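Local coordinates for glucose import ATP-binding protein GlcV (Sulfolobus solfataricus, PDB 1OXX) that hydrolyses ATP as the energy-coupling subunit of an archaeal ABC transporter that imports glucose, at residues F263-R277 against V340-K352. The protein carries 1 engineered substitution. Numbering follows the deposited sequence. Where two conformers were deposited one is given.
Sequences FPVSVSSDRAIIGIR and VYVRKDKIKVFEK
Ile273 and Gly275 each exchange two backbone hydrogen bonds with their antiparallel partners, Phe350 and Lys348, and Lys352 N to Arg271 O (3.2 Å) extends the ladder that joins strand 271-276 to strand 348-351. Gly275 puts no side chain on the face that carries Lys348 and Phe350, where a CB would crowd Lys348 CB, itself 3.5 Å from Gly275 O. Beta-branched residues suit the other face: Val349 reaches tip to tip toward Val265 and Val267, its CG2 coming 3.8 Å from Val267 CG1. With chi1 at 68° for CG1, the other methyl, CG2, stands anti to the backbone N and also meets Ile274 CD1 and the CB of Ala272, whose small size leaves it room. Ile347 continues this apolar seam, placing CD1 near the ring plane at the edge of Phe263, 4.1 Å from CD2, and against Pro264 CD, while Ile276 CD1 packs 3.9 Å from Val342 CB. One face of the Phe263 ring is covered by Ile274 CG2.

In the loop before strand 271-276, Ser269 OG bonds Arg271 O (2.7 Å), so this carbonyl accepts from both the hydroxyl and Lys352 N, and the same OG lies 3.4 Å from Glu351 CB. With an alanine in place of Ser269 the hydroxyl is gone, so Arg271 O would probably keep only Lys352 N of these two donors and the loop would be less firmly held against Glu351. One water joins Ser268 N to Glu351 OE1. Lys348 NZ and Arg277 NE, like charges 4.2 Å apart, share another, and Arg277 also bonds the carbonyl of Tyr229.

Within the C-terminal domain, of unknown function, strand 348-351 edges a five-stranded antiparallel sheet, which Phe263 and Ile276 join through Val342 to the sheet containing 337-342; strand 245-252 flanks 271-276 on its other side, and its Glu248 forms salt bridges with both Arg271 and Lys352.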
loop_
_atom_site.group_PDB
_atom_site.type_symbol
_atom_site.label_atom_id
_atom_site.label_comp_id
_atom_site.label_asym_id
_atom_site.label_seq_id
_atom_site.Cartn_x
_atom_site.Cartn_y
_atom_site.Cartn_z
ATOM N N PHE A 263 12.171 1.185 28.473
ATOM C CA PHE A 263 12.840 0.978 27.188
ATOM C C PHE A 263 14.114 1.787 27.162
ATOM O O PHE A 263 14.089 2.969 27.466
ATOM C CB PHE A 263 11.924 1.421 26.047
ATOM C CG PHE A 263 10.725 0.555 25.887
ATOM C CD1 PHE A 263 9.603 0.759 26.668
ATOM C CD2 PHE A 263 10.722 -0.481 24.971
ATOM C CE1 PHE A 263 8.493 -0.065 26.525
ATOM C CE2 PHE A 263 9.607 -1.292 24.825
ATOM C CZ PHE A 263 8.500 -1.077 25.618
ATOM N N PRO A 264 15.226 1.142 26.822
ATOM C CA PRO A 264 16.550 1.789 26.865
ATOM C C PRO A 264 16.867 2.690 25.686
ATOM O O PRO A 264 17.825 2.489 24.923
ATOM C CB PRO A 264 17.504 0.593 26.917
ATOM C CG PRO A 264 16.796 -0.459 26.221
ATOM C CD PRO A 264 15.325 -0.287 26.488
ATOM N N VAL A 265 16.045 3.721 25.547
ATOM C CA VAL A 265 16.185 4.711 24.488
ATOM C C VAL A 265 15.821 6.062 25.070
ATOM O O VAL A 265 15.271 6.145 26.148
ATOM C CB VAL A 265 15.280 4.398 23.266
ATOM C CG1 VAL A 265 15.742 3.116 22.578
ATOM C CG2 VAL A 265 13.814 4.318 23.675
ATOM N N SER A 266 16.143 7.125 24.347
ATOM C CA SER A 266 15.830 8.466 24.808
ATOM C C SER A 266 15.590 9.406 23.625
ATOM O O SER A 266 15.927 9.104 22.490
ATOM C CB SER A 266 16.984 8.986 25.674
ATOM O OG SER A 266 16.688 10.245 26.257
ATOM N N VAL A 267 14.943 10.523 23.923
ATOM C CA VAL A 267 14.750 11.624 22.994
ATOM C C VAL A 267 14.870 12.879 23.856
ATOM O O VAL A 267 14.875 12.792 25.085
ATOM C CB VAL A 267 13.383 11.596 22.276
ATOM C CG1 VAL A 267 13.340 10.504 21.221
ATOM C CG2 VAL A 267 12.263 11.436 23.273
ATOM N N SER A 268 14.939 14.032 23.200
ATOM C CA SER A 268 15.162 15.312 23.862
ATOM C C SER A 268 13.954 15.889 24.606
ATOM O O SER A 268 14.103 16.782 25.447
ATOM C CB SER A 268 15.629 16.313 22.806
ATOM O OG SER A 268 16.909 15.963 22.312
ATOM N N SER A 269 12.768 15.377 24.306
ATOM C CA SER A 269 11.531 15.867 24.906
ATOM C C SER A 269 11.210 15.238 26.272
ATOM O O SER A 269 11.854 14.281 26.695
ATOM C CB SER A 269 10.374 15.628 23.933
ATOM O OG SER A 269 10.298 14.263 23.554
ATOM N N ASP A 270 10.178 15.759 26.932
ATOM C CA ASP A 270 9.785 15.307 28.260
ATOM C C ASP A 270 9.201 13.903 28.222
ATOM O O ASP A 270 9.428 13.088 29.119
ATOM C CB ASP A 270 8.750 16.273 28.835
ATOM C CG ASP A 270 9.383 17.526 29.410
ATOM O OD1 ASP A 270 10.613 17.524 29.645
ATOM O OD2 ASP A 270 8.728 18.557 29.666
ATOM N N ARG A 271 8.432 13.640 27.179
ATOM C CA ARG A 271 7.807 12.338 27.009
ATOM C C ARG A 271 8.128 11.821 25.621
ATOM O O ARG A 271 8.573 12.569 24.751
ATOM C CB ARG A 271 6.304 12.455 27.215
ATOM C CG ARG A 271 5.951 12.977 28.605
ATOM C CD ARG A 271 4.465 13.009 28.878
ATOM N NE ARG A 271 3.864 11.683 28.893
ATOM C CZ ARG A 271 3.949 10.841 29.907
ATOM N NH1 ARG A 271 4.630 11.178 30.995
ATOM N NH2 ARG A 271 3.348 9.662 29.836
ATOM N N ALA A 272 7.898 10.532 25.414
ATOM C CA ALA A 272 8.226 9.896 24.145
ATOM C C ALA A 272 7.178 8.901 23.728
ATOM O O ALA A 272 6.484 8.332 24.558
ATOM C CB ALA A 272 9.557 9.179 24.246
ATOM N N ILE A 273 7.098 8.686 22.415
ATOM C CA ILE A 273 6.273 7.645 21.857
ATOM C C ILE A 273 7.202 6.502 21.479
ATOM O O ILE A 273 8.209 6.711 20.802
ATOM C CB ILE A 273 5.535 8.146 20.631
ATOM C CG1 ILE A 273 4.600 9.295 21.019
ATOM C CG2 ILE A 273 4.771 7.005 19.972
ATOM C CD1 ILE A 273 3.992 10.016 19.840
ATOM N N ILE A 274 6.882 5.313 21.957
ATOM C CA ILE A 274 7.630 4.119 21.629
ATOM C C ILE A 274 6.821 3.343 20.598
ATOM O O ILE A 274 5.618 3.170 20.757
ATOM C CB ILE A 274 7.814 3.249 22.905
ATOM C CG1 ILE A 274 8.744 3.923 23.911
ATOM C CG2 ILE A 274 8.321 1.852 22.554
ATOM C CD1 ILE A 274 10.173 3.894 23.495
ATOM N N GLY A 275 7.508 2.867 19.561
ATOM C CA GLY A 275 6.937 1.972 18.580
ATOM C C GLY A 275 7.666 0.649 18.638
ATOM O O GLY A 275 8.893 0.603 18.525
ATOM N N ILE A 276 6.920 -0.435 18.848
ATOM C CA ILE A 276 7.519 -1.775 18.842
ATOM C C ILE A 276 6.562 -2.723 18.124
ATOM O O ILE A 276 5.395 -2.891 18.501
ATOM C CB ILE A 276 7.923 -2.256 20.285
ATOM C CG1 ILE A 276 8.772 -3.538 20.225
ATOM C CG2 ILE A 276 6.724 -2.430 21.204
ATOM C CD1 ILE A 276 10.237 -3.303 19.832
ATOM N N ARG A 277 7.042 -3.293 17.027
ATOM C CA ARG A 277 6.201 -4.187 16.245
ATOM C C ARG A 277 5.987 -5.516 16.975
ATOM O O ARG A 277 6.841 -5.960 17.753
ATOM C CB ARG A 277 6.805 -4.390 14.863
ATOM C CG ARG A 277 6.863 -3.125 14.034
ATOM C CD ARG A 277 7.068 -3.400 12.532
ATOM N NE ARG A 277 7.352 -2.165 11.819
ATOM C CZ ARG A 277 6.440 -1.274 11.448
ATOM N NH1 ARG A 277 5.144 -1.491 11.659
ATOM N NH2 ARG A 277 6.820 -0.172 10.810
ATOM N N VAL A 340 8.556 -9.198 29.788
ATOM C CA VAL A 340 8.464 -8.640 28.437
ATOM C C VAL A 340 9.847 -8.375 27.876
ATOM O O VAL A 340 10.656 -7.682 28.489
ATOM C CB VAL A 340 7.663 -7.334 28.436
ATOM C CG1 VAL A 340 7.500 -6.800 27.023
ATOM C CG2 VAL A 340 6.302 -7.549 29.082
ATOM N N TYR A 341 10.123 -8.986 26.731
ATOM C CA TYR A 341 11.384 -8.841 26.040
ATOM C C TYR A 341 11.107 -8.183 24.700
ATOM O O TYR A 341 10.044 -8.368 24.104
ATOM C CB TYR A 341 12.015 -10.202 25.730
ATOM C CG TYR A 341 12.614 -10.931 26.899
ATOM C CD1 TYR A 341 11.838 -11.741 27.722
ATOM C CD2 TYR A 341 13.968 -10.840 27.149
ATOM C CE1 TYR A 341 12.411 -12.421 28.783
ATOM C CE2 TYR A 341 14.549 -11.498 28.218
ATOM C CZ TYR A 341 13.772 -12.300 29.019
ATOM O OH TYR A 341 14.358 -12.974 30.075
ATOM N N VAL A 342 12.071 -7.412 24.219
ATOM C CA VAL A 342 11.977 -6.862 22.875
ATOM C C VAL A 342 13.302 -7.008 22.141
ATOM O O VAL A 342 14.327 -7.327 22.730
ATOM C CB VAL A 342 11.583 -5.364 22.880
ATOM C CG1 VAL A 342 10.251 -5.123 23.607
ATOM C CG2 VAL A 342 12.689 -4.508 23.519
ATOM N N ARG A 343 13.265 -6.781 20.831
ATOM C CA ARG A 343 14.480 -6.661 20.039
ATOM C C ARG A 343 14.986 -5.231 20.201
ATOM O O ARG A 343 14.357 -4.280 19.722
ATOM C CB ARG A 343 14.175 -6.905 18.569
ATOM C CG ARG A 343 13.627 -8.263 18.294
ATOM C CD ARG A 343 14.645 -9.356 18.470
ATOM N NE ARG A 343 14.247 -10.606 17.830
ATOM C CZ ARG A 343 14.806 -11.763 18.087
ATOM N NH1 ARG A 343 15.791 -11.836 18.970
ATOM N NH2 ARG A 343 14.390 -12.860 17.475
ATOM N N LYS A 344 16.122 -5.064 20.871
ATOM C CA LYS A 344 16.642 -3.726 21.148
ATOM C C LYS A 344 16.786 -2.826 19.932
ATOM O O LYS A 344 16.409 -1.647 19.979
ATOM C CB LYS A 344 17.978 -3.839 21.855
ATOM C CG LYS A 344 18.600 -2.498 22.215
ATOM C CD LYS A 344 19.958 -2.734 22.882
ATOM C CE LYS A 344 20.700 -1.432 23.167
ATOM N NZ LYS A 344 20.237 -0.777 24.419
ATOM N N ASP A 345 17.325 -3.375 18.851
ATOM C CA ASP A 345 17.570 -2.578 17.662
ATOM C C ASP A 345 16.308 -2.265 16.894
ATOM O O ASP A 345 16.357 -1.492 15.926
ATOM C CB ASP A 345 18.612 -3.223 16.743
ATOM C CG ASP A 345 18.143 -4.513 16.119
ATOM O OD1 ASP A 345 17.034 -4.985 16.445
ATOM O OD2 ASP A 345 18.834 -5.134 15.274
ATOM N N LYS A 346 15.173 -2.809 17.339
ATOM C CA LYS A 346 13.913 -2.557 16.648
ATOM C C LYS A 346 13.008 -1.606 17.427
ATOM O O LYS A 346 11.899 -1.316 16.985
ATOM C CB LYS A 346 13.167 -3.854 16.351
ATOM C CG LYS A 346 13.925 -4.840 15.511
ATOM C CD LYS A 346 14.016 -4.367 14.083
ATOM C CE LYS A 346 14.785 -5.373 13.235
ATOM N NZ LYS A 346 14.838 -4.955 11.827
ATOM N N ILE A 347 13.461 -1.091 18.558
ATOM C CA ILE A 347 12.671 -0.104 19.261
ATOM C C ILE A 347 12.698 1.204 18.486
ATOM O O ILE A 347 13.773 1.716 18.145
ATOM C CB ILE A 347 13.234 0.160 20.671
ATOM C CG1 ILE A 347 13.285 -1.107 21.539
ATOM C CG2 ILE A 347 12.466 1.295 21.333
ATOM C CD1 ILE A 347 14.169 -0.976 22.777
ATOM N N LYS A 348 11.527 1.727 18.165
ATOM C CA LYS A 348 11.412 3.021 17.514
ATOM C C LYS A 348 10.986 4.025 18.562
ATOM O O LYS A 348 10.182 3.714 19.447
ATOM C CB LYS A 348 10.412 2.972 16.383
ATOM C CG LYS A 348 10.820 2.001 15.286
ATOM C CD LYS A 348 9.622 1.381 14.645
ATOM C CE LYS A 348 9.968 0.374 13.532
ATOM N NZ LYS A 348 10.743 -0.830 13.922
ATOM N N VAL A 349 11.557 5.215 18.503
ATOM C CA VAL A 349 11.214 6.231 19.485
ATOM C C VAL A 349 11.077 7.576 18.807
ATOM O O VAL A 349 11.830 7.897 17.882
ATOM C CB VAL A 349 12.235 6.257 20.662
ATOM C CG1 VAL A 349 13.595 6.732 20.207
ATOM C CG2 VAL A 349 11.718 7.117 21.817
ATOM N N PHE A 350 10.058 8.312 19.236
ATOM C CA PHE A 350 9.744 9.641 18.705
ATOM C C PHE A 350 9.431 10.605 19.828
ATOM O O PHE A 350 8.945 10.207 20.893
ATOM C CB PHE A 350 8.531 9.575 17.777
ATOM C CG PHE A 350 8.635 8.509 16.721
ATOM C CD1 PHE A 350 8.105 7.244 16.939
ATOM C CD2 PHE A 350 9.290 8.768 15.534
ATOM C CE1 PHE A 350 8.223 6.273 15.993
ATOM C CE2 PHE A 350 9.404 7.796 14.584
ATOM C CZ PHE A 350 8.862 6.550 14.810
ATOM N N GLU A 351 9.714 11.880 19.601
ATOM C CA GLU A 351 9.380 12.890 20.592
ATOM C C GLU A 351 7.871 13.015 20.638
ATOM O O GLU A 351 7.208 12.951 19.611
ATOM C CB GLU A 351 9.981 14.249 20.218
ATOM C CG GLU A 351 11.494 14.286 20.278
ATOM C CD GLU A 351 12.059 15.653 19.958
ATOM O OE1 GLU A 351 13.227 15.725 19.520
ATOM O OE2 GLU A 351 11.336 16.652 20.150
ATOM N N LYS A 352 7.319 13.182 21.829
ATOM C CA LYS A 352 5.906 13.475 21.940
ATOM C C LYS A 352 5.793 14.997 21.948
ATOM O O LYS A 352 6.345 15.648 22.839
ATOM C CB LYS A 352 5.319 12.872 23.213
ATOM C CG LYS A 352 3.943 13.415 23.584
ATOM C CD LYS A 352 2.830 12.708 22.842
ATOM C CE LYS A 352 1.468 13.222 23.292
ATOM N NZ LYS A 352 1.360 13.306 24.780
HETATM O O HOH W 1 18.378 0.763 23.161
HETATM O O HOH W 2 15.154 13.945 20.349
HETATM O O HOH W 3 7.154 15.802 25.437
HETATM O O HOH W 4 9.681 -2.803 16.119
HETATM O O HOH W 5 10.361 -2.807 12.047
#